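Local coordinates for protein MHP1 (Microbacterium liquefaciens, PDB 2JLN) that couples sodium binding to the uptake of 5-aryl-substituted hydantoins across the membrane, favouring 5-indolylmethyl and 5-benzyl hydantoin and the L isomer, at residues L391-R396 / S456-R461; N17-Y22 / E463-P468. One frame throughout, in Å; residues are numbered along the deposited sequence.

Contact 1: residues L391-R396 / S456-R461; sequences LHDLYR and SEAESR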
ATOM      1  N   LEU A 391      -8.097  21.711 -10.453  1.00 44.24           N
ATOM      2  CA  LEU A 391      -7.119  21.033 -11.295  1.00 45.66           C
ATOM      3  C   LEU A 391      -6.198  22.000 -12.053  1.00 47.15           C
ATOM      4  O   LEU A 391      -5.000  21.769 -12.163  1.00 49.34           O
ATOM      5  CB  LEU A 391      -7.784  20.095 -12.288  1.00 47.16           C
ATOM      6  CG  LEU A 391      -8.757  19.039 -11.801  1.00 45.65           C
ATOM      7  CD1 LEU A 391      -8.709  17.899 -12.766  1.00 45.71           C
ATOM      8  CD2 LEU A 391      -8.377  18.563 -10.467  1.00 45.23           C
ATOM      9  N   HIS A 392      -6.750  23.080 -12.583  1.00 50.13           N
ATOM     10  CA  HIS A 392      -5.942  24.035 -13.344  1.00 52.81           C
ATOM     11  C   HIS A 392      -4.654  24.373 -12.607  1.00 51.08           C
ATOM     12  O   HIS A 392      -3.561  24.378 -13.192  1.00 52.54           O
ATOM     13  CB  HIS A 392      -6.755  25.314 -13.615  1.00 57.54           C
ATOM     14  CG  HIS A 392      -6.000  26.392 -14.333  1.00 58.24           C
ATOM     15  ND1 HIS A 392      -5.725  26.338 -15.687  1.00 60.40           N
ATOM     16  CD2 HIS A 392      -5.488  27.568 -13.891  1.00 55.64           C
ATOM     17  CE1 HIS A 392      -5.064  27.425 -16.041  1.00 61.09           C
ATOM     18  NE2 HIS A 392      -4.898  28.183 -14.968  1.00 59.77           N
ATOM     19  N   ASP A 393      -4.784  24.642 -11.316  1.00 48.47           N
ATOM     20  CA  ASP A 393      -3.659  25.161 -10.548  1.00 49.03           C
ATOM     21  C   ASP A 393      -2.688  24.093 -10.066  1.00 50.27           C
ATOM     22  O   ASP A 393      -1.550  24.418  -9.754  1.00 54.02           O
ATOM     23  CB  ASP A 393      -4.140  26.017  -9.373  1.00 49.95           C
ATOM     24  CG  ASP A 393      -4.977  27.222  -9.821  1.00 55.21           C
ATOM     25  OD1 ASP A 393      -6.011  27.005 -10.502  1.00 54.86           O
ATOM     26  OD2 ASP A 393      -4.608  28.378  -9.479  1.00 55.30           O
ATOM     27  N   LEU A 394      -3.129  22.834 -10.010  1.00 49.29           N
ATOM     28  CA  LEU A 394      -2.276  21.718  -9.576  1.00 47.77           C
ATOM     29  C   LEU A 394      -1.255  21.392 -10.662  1.00 50.77           C
ATOM     30  O   LEU A 394      -0.229  20.749 -10.409  1.00 49.19           O
ATOM     31  CB  LEU A 394      -3.094  20.453  -9.252  1.00 41.90           C
ATOM     32  CG  LEU A 394      -3.914  20.410  -7.967  1.00 41.57           C
ATOM     33  CD1 LEU A 394      -4.909  19.313  -7.995  1.00 44.98           C
ATOM     34  CD2 LEU A 394      -3.037  20.215  -6.803  1.00 45.72           C
ATOM     35  N   TYR A 395      -1.524  21.824 -11.883  1.00 47.60           N
ATOM     36  CA  TYR A 395      -0.610  21.475 -12.940  1.00 49.70           C
ATOM     37  C   TYR A 395       0.179  22.683 -13.428  1.00 57.40           C
ATOM     38  O   TYR A 395       0.721  22.686 -14.556  1.00 57.86           O
ATOM     39  CB  TYR A 395      -1.362  20.804 -14.072  1.00 49.22           C
ATOM     40  CG  TYR A 395      -1.791  19.421 -13.734  1.00 44.06           C
ATOM     41  CD1 TYR A 395      -3.064  19.173 -13.260  1.00 42.14           C
ATOM     42  CD2 TYR A 395      -0.911  18.360 -13.864  1.00 45.31           C
ATOM     43  CE1 TYR A 395      -3.458  17.895 -12.934  1.00 42.54           C
ATOM     44  CE2 TYR A 395      -1.289  17.070 -13.530  1.00 43.49           C
ATOM     45  CZ  TYR A 395      -2.562  16.847 -13.071  1.00 42.84           C
ATOM     46  OH  TYR A 395      -2.942  15.578 -12.745  1.00 43.33           O
ATOM     47  N   ARG A 396       0.265  23.698 -12.566  1.00 54.68           N
ATOM     48  CA  ARG A 396       0.873  24.962 -12.949  1.00 55.60           C
ATOM     49  C   ARG A 396       1.744  25.461 -11.832  1.00 51.60           C
ATOM     50  O   ARG A 396       1.313  25.525 -10.703  1.00 56.73           O
ATOM     51  CB  ARG A 396      -0.232  25.990 -13.228  1.00 61.76           C
ATOM     52  CG  ARG A 396      -0.015  26.850 -14.481  1.00 64.07           C
ATOM     53  CD  ARG A 396      -1.334  27.391 -15.007  1.00 58.70           C
ATOM     54  NE  ARG A 396      -2.327  26.324 -15.190  1.00 62.57           N
ATOM     55  CZ  ARG A 396      -2.369  25.490 -16.237  1.00 66.25           C
ATOM     56  NH1 ARG A 396      -1.466  25.584 -17.212  1.00 67.94           N
ATOM     57  NH2 ARG A 396      -3.314  24.557 -16.313  1.00 62.29           N
ATOM     58  N   SER A 456     -10.213  29.087  -6.546  1.00 54.21           N
ATOM     59  CA  SER A 456      -9.784  29.802  -7.748  1.00 57.92           C
ATOM     60  C   SER A 456     -10.809  29.797  -8.879  1.00 61.97           C
ATOM     61  O   SER A 456     -11.638  28.888  -8.996  1.00 62.37           O
ATOM     62  CB  SER A 456      -8.407  29.316  -8.236  1.00 57.38           C
ATOM     63  OG  SER A 456      -8.486  28.502  -9.391  1.00 56.76           O
ATOM     64  N   GLU A 457     -10.755  30.833  -9.705  1.00 63.55           N
ATOM     65  CA  GLU A 457     -11.686  30.936 -10.814  1.00 69.79           C
ATOM     66  C   GLU A 457     -11.473  29.819 -11.842  1.00 66.92           C
ATOM     67  O   GLU A 457     -12.436  29.340 -12.458  1.00 66.27           O
ATOM     68  CB  GLU A 457     -11.560  32.299 -11.488  1.00 76.48           C
ATOM     69  CG  GLU A 457     -11.777  33.460 -10.547  1.00 89.13           C
ATOM     70  CD  GLU A 457     -12.247  34.719 -11.269  1.00106.93           C
ATOM     71  OE1 GLU A 457     -11.562  35.168 -12.225  1.00105.71           O
ATOM     72  OE2 GLU A 457     -13.305  35.260 -10.870  1.00111.44           O
ATOM     73  N   ALA A 458     -10.220  29.404 -12.023  1.00 60.85           N
ATOM     74  CA  ALA A 458      -9.891  28.459 -13.079  1.00 58.35           C
ATOM     75  C   ALA A 458     -10.500  27.102 -12.771  1.00 59.36           C
ATOM     76  O   ALA A 458     -10.440  26.169 -13.579  1.00 59.66           O
ATOM     77  CB  ALA A 458      -8.381  28.358 -13.259  1.00 56.42           C
ATOM     78  N   GLU A 459     -11.108  26.999 -11.598  1.00 56.79           N
ATOM     79  CA  GLU A 459     -11.699  25.741 -11.194  1.00 57.53           C
ATOM     80  C   GLU A 459     -12.915  25.379 -12.026  1.00 59.47           C
ATOM     81  O   GLU A 459     -13.525  24.324 -11.840  1.00 59.75           O
ATOM     82  CB  GLU A 459     -12.095  25.796  -9.741  1.00 58.03           C
ATOM     83  CG  GLU A 459     -13.399  26.447  -9.500  1.00 62.40           C
ATOM     84  CD  GLU A 459     -14.066  25.835  -8.299  1.00 74.11           C
ATOM     85  OE1 GLU A 459     -14.390  24.615  -8.370  1.00 68.45           O
ATOM     86  OE2 GLU A 459     -14.234  26.568  -7.286  1.00 77.79           O
ATOM     87  N   SER A 460     -13.276  26.257 -12.946  1.00 60.06           N
ATOM     88  CA  SER A 460     -14.394  25.976 -13.817  1.00 58.64           C
ATOM     89  C   SER A 460     -13.939  25.133 -15.006  1.00 57.23           C
ATOM     90  O   SER A 460     -14.764  24.531 -15.687  1.00 59.85           O
ATOM     91  CB  SER A 460     -15.061  27.268 -14.263  1.00 59.30           C
ATOM     92  OG  SER A 460     -14.076  28.206 -14.655  1.00 65.57           O
ATOM     93  N   ARG A 461     -12.632  25.055 -15.239  1.00 55.28           N
ATOM     94  CA  ARG A 461     -12.127  24.155 -16.288  1.00 60.33           C
ATOM     95  C   ARG A 461     -11.979  22.665 -15.850  1.00 61.75           C
ATOM     96  O   ARG A 461     -11.501  21.827 -16.636  1.00 59.82           O
ATOM     97  CB  ARG A 461     -10.806  24.676 -16.891  1.00 58.74           C
ATOM     98  CG  ARG A 461     -10.768  26.191 -17.136  1.00 60.66           C
ATOM     99  CD  ARG A 461      -9.690  26.621 -18.152  1.00 60.13           C
ATOM    100  NE  ARG A 461      -8.476  25.800 -18.119  1.00 65.82           N
ATOM    101  CZ  ARG A 461      -8.191  24.825 -18.999  1.00 72.75           C
ATOM    102  NH1 ARG A 461      -9.041  24.537 -20.004  1.00 65.82           N
ATOM    103  NH2 ARG A 461      -7.049  24.127 -18.878  1.00 65.59           N
TER
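His-392 and Ala-458 form the centre of this surface contact, the imidazole lying obliquely beside the alanine methyl. The histidine CG stands anti to the backbone N (chi1 177°), and alanine at 458 puts only a small apolar group beside the ring. Arg-461 reaches in through its bent chain with its plane almost perpendicular to the ring (89°), and its NE lies 3.7 Å from His-392 ND1, which sits at the guanidinium edge. Arg-396 NE lies over one ring face, toward the rim. The contact joins a short helix, 391-394, in the segment following helix 371-384, to a 3-10 turn at 457-460 beyond helix 429-448, at the periphery of a membrane transporter of the APC clan. Ser-460 OG steadies that turn by bonding to Glu-457 O. Beside the ring, Asp-393 OD1 lies 3.1 Å from Ser-456 OG, a bond that is not settled, and the serine hydroxyl is also hydrogen-bonded with Ser-390 OG. Ser-390 also hydrogen-bonds to Asp-393 OD1, and the backbone N of Ile-400 to OD2, giving this buried carboxylate polar partners at both oxygens.

Contact 2: residues N17-Y22 / E463-P468; sequences NAPTRY and EDYLRP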
ATOM      1  N   ASN A  17       1.054  11.993 -16.412  1.00 45.75           N
ATOM      2  CA  ASN A  17       0.616  12.596 -15.147  1.00 43.58           C
ATOM      3  C   ASN A  17      -0.696  13.413 -15.218  1.00 44.56           C
ATOM      4  O   ASN A  17      -1.012  14.191 -14.318  1.00 44.82           O
ATOM      5  CB  ASN A  17       1.746  13.456 -14.564  1.00 42.58           C
ATOM      6  CG  ASN A  17       1.985  14.741 -15.358  1.00 43.88           C
ATOM      7  OD1 ASN A  17       1.042  15.354 -15.832  1.00 45.30           O
ATOM      8  ND2 ASN A  17       3.248  15.154 -15.494  1.00 44.42           N
ATOM      9  N   ALA A  18      -1.455  13.235 -16.291  1.00 44.80           N
ATOM     10  CA  ALA A  18      -2.714  13.954 -16.474  1.00 46.21           C
ATOM     11  C   ALA A  18      -3.835  13.230 -15.765  1.00 42.41           C
ATOM     12  O   ALA A  18      -3.794  12.022 -15.673  1.00 44.42           O
ATOM     13  CB  ALA A  18      -3.043  14.061 -17.946  1.00 44.21           C
ATOM     14  N   PRO A  19      -4.853  13.964 -15.285  1.00 42.79           N
ATOM     15  CA  PRO A  19      -6.023  13.304 -14.695  1.00 43.37           C
ATOM     16  C   PRO A  19      -6.556  12.215 -15.631  1.00 47.81           C
ATOM     17  O   PRO A  19      -6.340  12.263 -16.839  1.00 53.23           O
ATOM     18  CB  PRO A  19      -7.024  14.444 -14.551  1.00 41.20           C
ATOM     19  CG  PRO A  19      -6.178  15.645 -14.429  1.00 41.55           C
ATOM     20  CD  PRO A  19      -4.991  15.429 -15.280  1.00 41.12           C
ATOM     21  N   THR A  20      -7.242  11.231 -15.078  1.00 46.18           N
ATOM     22  CA  THR A  20      -7.611  10.058 -15.833  1.00 48.20           C
ATOM     23  C   THR A  20      -9.072  10.177 -16.149  1.00 52.14           C
ATOM     24  O   THR A  20      -9.907  10.195 -15.231  1.00 51.12           O
ATOM     25  CB  THR A  20      -7.326   8.766 -15.015  1.00 50.18           C
ATOM     26  OG1 THR A  20      -5.902   8.569 -14.937  1.00 54.22           O
ATOM     27  CG2 THR A  20      -7.988   7.532 -15.641  1.00 46.66           C
ATOM     28  N   ARG A  21      -9.366  10.251 -17.451  1.00 54.70           N
ATOM     29  CA  ARG A  21     -10.710  10.512 -17.969  1.00 51.03           C
ATOM     30  C   ARG A  21     -11.734   9.439 -17.668  1.00 51.47           C
ATOM     31  O   ARG A  21     -11.386   8.248 -17.655  1.00 46.90           O
ATOM     32  CB  ARG A  21     -10.652  10.741 -19.464  1.00 48.84           C
ATOM     33  CG  ARG A  21      -9.822  11.925 -19.810  1.00 54.23           C
ATOM     34  CD  ARG A  21     -10.215  12.603 -21.109  1.00 55.17           C
ATOM     35  NE  ARG A  21      -9.250  13.655 -21.383  1.00 53.53           N
ATOM     36  CZ  ARG A  21      -9.548  14.939 -21.381  1.00 51.95           C
ATOM     37  NH1 ARG A  21     -10.791  15.309 -21.175  1.00 54.44           N
ATOM     38  NH2 ARG A  21      -8.608  15.837 -21.606  1.00 54.60           N
ATOM     39  N   TYR A  22     -12.987   9.894 -17.441  1.00 52.95           N
ATOM     40  CA  TYR A  22     -14.163   9.040 -17.162  1.00 49.80           C
ATOM     41  C   TYR A  22     -14.229   7.876 -18.145  1.00 48.84           C
ATOM     42  O   TYR A  22     -14.385   6.710 -17.778  1.00 49.10           O
ATOM     43  CB  TYR A  22     -15.487   9.825 -17.244  1.00 44.82           C
ATOM     44  CG  TYR A  22     -15.623  11.021 -16.313  1.00 48.08           C
ATOM     45  CD1 TYR A  22     -15.358  10.923 -14.957  1.00 46.75           C
ATOM     46  CD2 TYR A  22     -16.050  12.237 -16.793  1.00 48.33           C
ATOM     47  CE1 TYR A  22     -15.499  12.005 -14.125  1.00 45.83           C
ATOM     48  CE2 TYR A  22     -16.193  13.318 -15.973  1.00 49.76           C
ATOM     49  CZ  TYR A  22     -15.919  13.206 -14.640  1.00 51.13           C
ATOM     50  OH  TYR A  22     -16.066  14.323 -13.844  1.00 52.20           O
ATOM     51  N   GLU A 463     -13.879  20.099 -15.528  1.00 56.14           N
ATOM     52  CA  GLU A 463     -14.549  19.054 -16.266  1.00 54.29           C
ATOM     53  C   GLU A 463     -13.942  18.930 -17.655  1.00 57.78           C
ATOM     54  O   GLU A 463     -14.076  17.900 -18.320  1.00 56.39           O
ATOM     55  CB  GLU A 463     -16.042  19.333 -16.306  1.00 54.40           C
ATOM     56  CG  GLU A 463     -16.714  19.192 -14.950  1.00 50.58           C
ATOM     57  CD  GLU A 463     -16.906  17.738 -14.549  1.00 59.04           C
ATOM     58  OE1 GLU A 463     -16.912  16.865 -15.446  1.00 57.98           O
ATOM     59  OE2 GLU A 463     -17.057  17.458 -13.336  1.00 61.91           O
ATOM     60  N   ASP A 464     -13.241  19.979 -18.070  1.00 58.92           N
ATOM     61  CA  ASP A 464     -12.453  19.943 -19.295  1.00 57.75           C
ATOM     62  C   ASP A 464     -11.403  18.841 -19.241  1.00 53.20           C
ATOM     63  O   ASP A 464     -11.176  18.169 -20.236  1.00 54.10           O
ATOM     64  CB  ASP A 464     -11.736  21.272 -19.516  1.00 62.29           C
ATOM     65  CG  ASP A 464     -12.637  22.356 -20.094  1.00 65.02           C
ATOM     66  OD1 ASP A 464     -13.836  22.106 -20.366  1.00 64.58           O
ATOM     67  OD2 ASP A 464     -12.114  23.481 -20.271  1.00 65.22           O
ATOM     68  N   TYR A 465     -10.749  18.674 -18.091  1.00 52.74           N
ATOM     69  CA  TYR A 465      -9.731  17.625 -17.909  1.00 51.11           C
ATOM     70  C   TYR A 465     -10.248  16.185 -17.987  1.00 53.13           C
ATOM     71  O   TYR A 465      -9.502  15.268 -18.349  1.00 50.41           O
ATOM     72  CB  TYR A 465      -9.016  17.805 -16.574  1.00 48.85           C
ATOM     73  CG  TYR A 465      -8.100  18.978 -16.549  1.00 46.89           C
ATOM     74  CD1 TYR A 465      -8.577  20.232 -16.258  1.00 48.59           C
ATOM     75  CD2 TYR A 465      -6.752  18.832 -16.841  1.00 45.50           C
ATOM     76  CE1 TYR A 465      -7.729  21.317 -16.247  1.00 54.25           C
ATOM     77  CE2 TYR A 465      -5.894  19.907 -16.834  1.00 48.09           C
ATOM     78  CZ  TYR A 465      -6.383  21.152 -16.530  1.00 52.75           C
ATOM     79  OH  TYR A 465      -5.554  22.248 -16.518  1.00 54.33           O
ATOM     80  N   LEU A 466     -11.518  15.991 -17.640  1.00 54.39           N
ATOM     81  CA  LEU A 466     -12.102  14.657 -17.561  1.00 53.50           C
ATOM     82  C   LEU A 466     -13.076  14.272 -18.677  1.00 56.91           C
ATOM     83  O   LEU A 466     -13.012  13.142 -19.185  1.00 60.87           O
ATOM     84  CB  LEU A 466     -12.808  14.492 -16.225  1.00 50.07           C
ATOM     85  CG  LEU A 466     -11.809  14.779 -15.145  1.00 49.15           C
ATOM     86  CD1 LEU A 466     -12.506  14.755 -13.794  1.00 50.19           C
ATOM     87  CD2 LEU A 466     -10.724  13.722 -15.289  1.00 47.74           C
ATOM     88  N   ARG A 467     -13.999  15.165 -19.036  1.00 55.44           N
ATOM     89  CA  ARG A 467     -15.075  14.757 -19.931  1.00 56.83           C
ATOM     90  C   ARG A 467     -14.482  14.427 -21.290  1.00 59.48           C
ATOM     91  O   ARG A 467     -13.347  14.798 -21.570  1.00 58.24           O
ATOM     92  CB  ARG A 467     -16.140  15.833 -20.049  1.00 57.58           C
ATOM     93  CG  ARG A 467     -15.841  16.796 -21.181  1.00 73.67           C
ATOM     94  CD  ARG A 467     -16.787  17.990 -21.198  1.00 77.08           C
ATOM     95  NE  ARG A 467     -16.280  19.056 -22.057  1.00 73.99           N
ATOM     96  CZ  ARG A 467     -16.331  20.348 -21.735  1.00 84.42           C
ATOM     97  NH1 ARG A 467     -16.846  20.742 -20.555  1.00 79.13           N
ATOM     98  NH2 ARG A 467     -15.846  21.250 -22.589  1.00 86.70           N
ATOM     99  N   PRO A 468     -15.232  13.687 -22.122  1.00 66.46           N
ATOM    100  CA  PRO A 468     -14.833  13.305 -23.488  1.00 72.64           C
ATOM    101  C   PRO A 468     -14.578  14.472 -24.466  1.00 75.49           C
ATOM    102  O   PRO A 468     -15.289  15.495 -24.476  1.00 68.68           O
ATOM    103  CB  PRO A 468     -16.002  12.424 -23.963  1.00 68.68           C
ATOM    104  CG  PRO A 468     -17.115  12.661 -22.946  1.00 66.42           C
ATOM    105  CD  PRO A 468     -16.393  12.902 -21.675  1.00 66.55           C
TER
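Arg-21 and Leu-466 bring the two backbones to 4.4 Å between CA atoms, while those of Pro-19 and Tyr-465 stand 6.5 Å apart, where the chain, extended from Ala-18 to Arg-21 and leading to the first transmembrane helix, 29-40, passes the end of the weakly bonded helix 462-466, the last one modelled. Arg-21, extended from CG to NE, sets its guanidinium among carbonyl oxygens there, one over its face and two at its edge. Its NH1 donates to Asp-464 O at 3.0 Å (N-H...O angle 152°) and, weakly, to Arg-467 O. Tyr-465 O lies 3.0 Å above the plane, over its centre, where no N-H points at it. A long, flat cation with several N-H groups suits a place so rich in backbone oxygens.

Tyr-22 covers Leu-466: CB of the leucine sits over one face, 3.9 Å from the ring centroid, a CH-pi contact. Glu-463, folded back at chi2 (-76°), receives Tyr-22 OH on the syn side of OE1 (3.1 Å), somewhat out of the carboxylate plane. Arg-85 binds the same hydroxyl through NH1 and forms a salt bridge with Glu-463 OE2. Leu-466 CD2 meets Pro-19 CB at 3.8 Å, and the proline CG abuts the Tyr-465 ring obliquely. The arginine's positive charge would be expected to offset the carbonyls' partial negative charge, so that backbone polarity and apolar packing join a segment near the start of the modelled chain to one near its end.

In the fold
Contact 2 brings together residues from near the two ends of the modelled chain, and contact 1 is nested within the loop it closes; their centres are 13 Å apart, on the same side of the chain's centre. The two meet directly: Tyr-395 OH lies 2.9 Å from Asn-17 O, a probable hydrogen bond, and 3.3 Å from Pro-19 CD. Tyr-465 OH packs against His-392 CA at 3.7 Å, and Leu-391 touches both Pro-19 and Tyr-465. The centres of contacts 1 and 2 lie about 29 Å and 25 Å from the centre of the chain, away from the sodium site formed by Ala-38, Ile-41, Ala-309, Ser-312 and Thr-313 and from the substrate-binding residues.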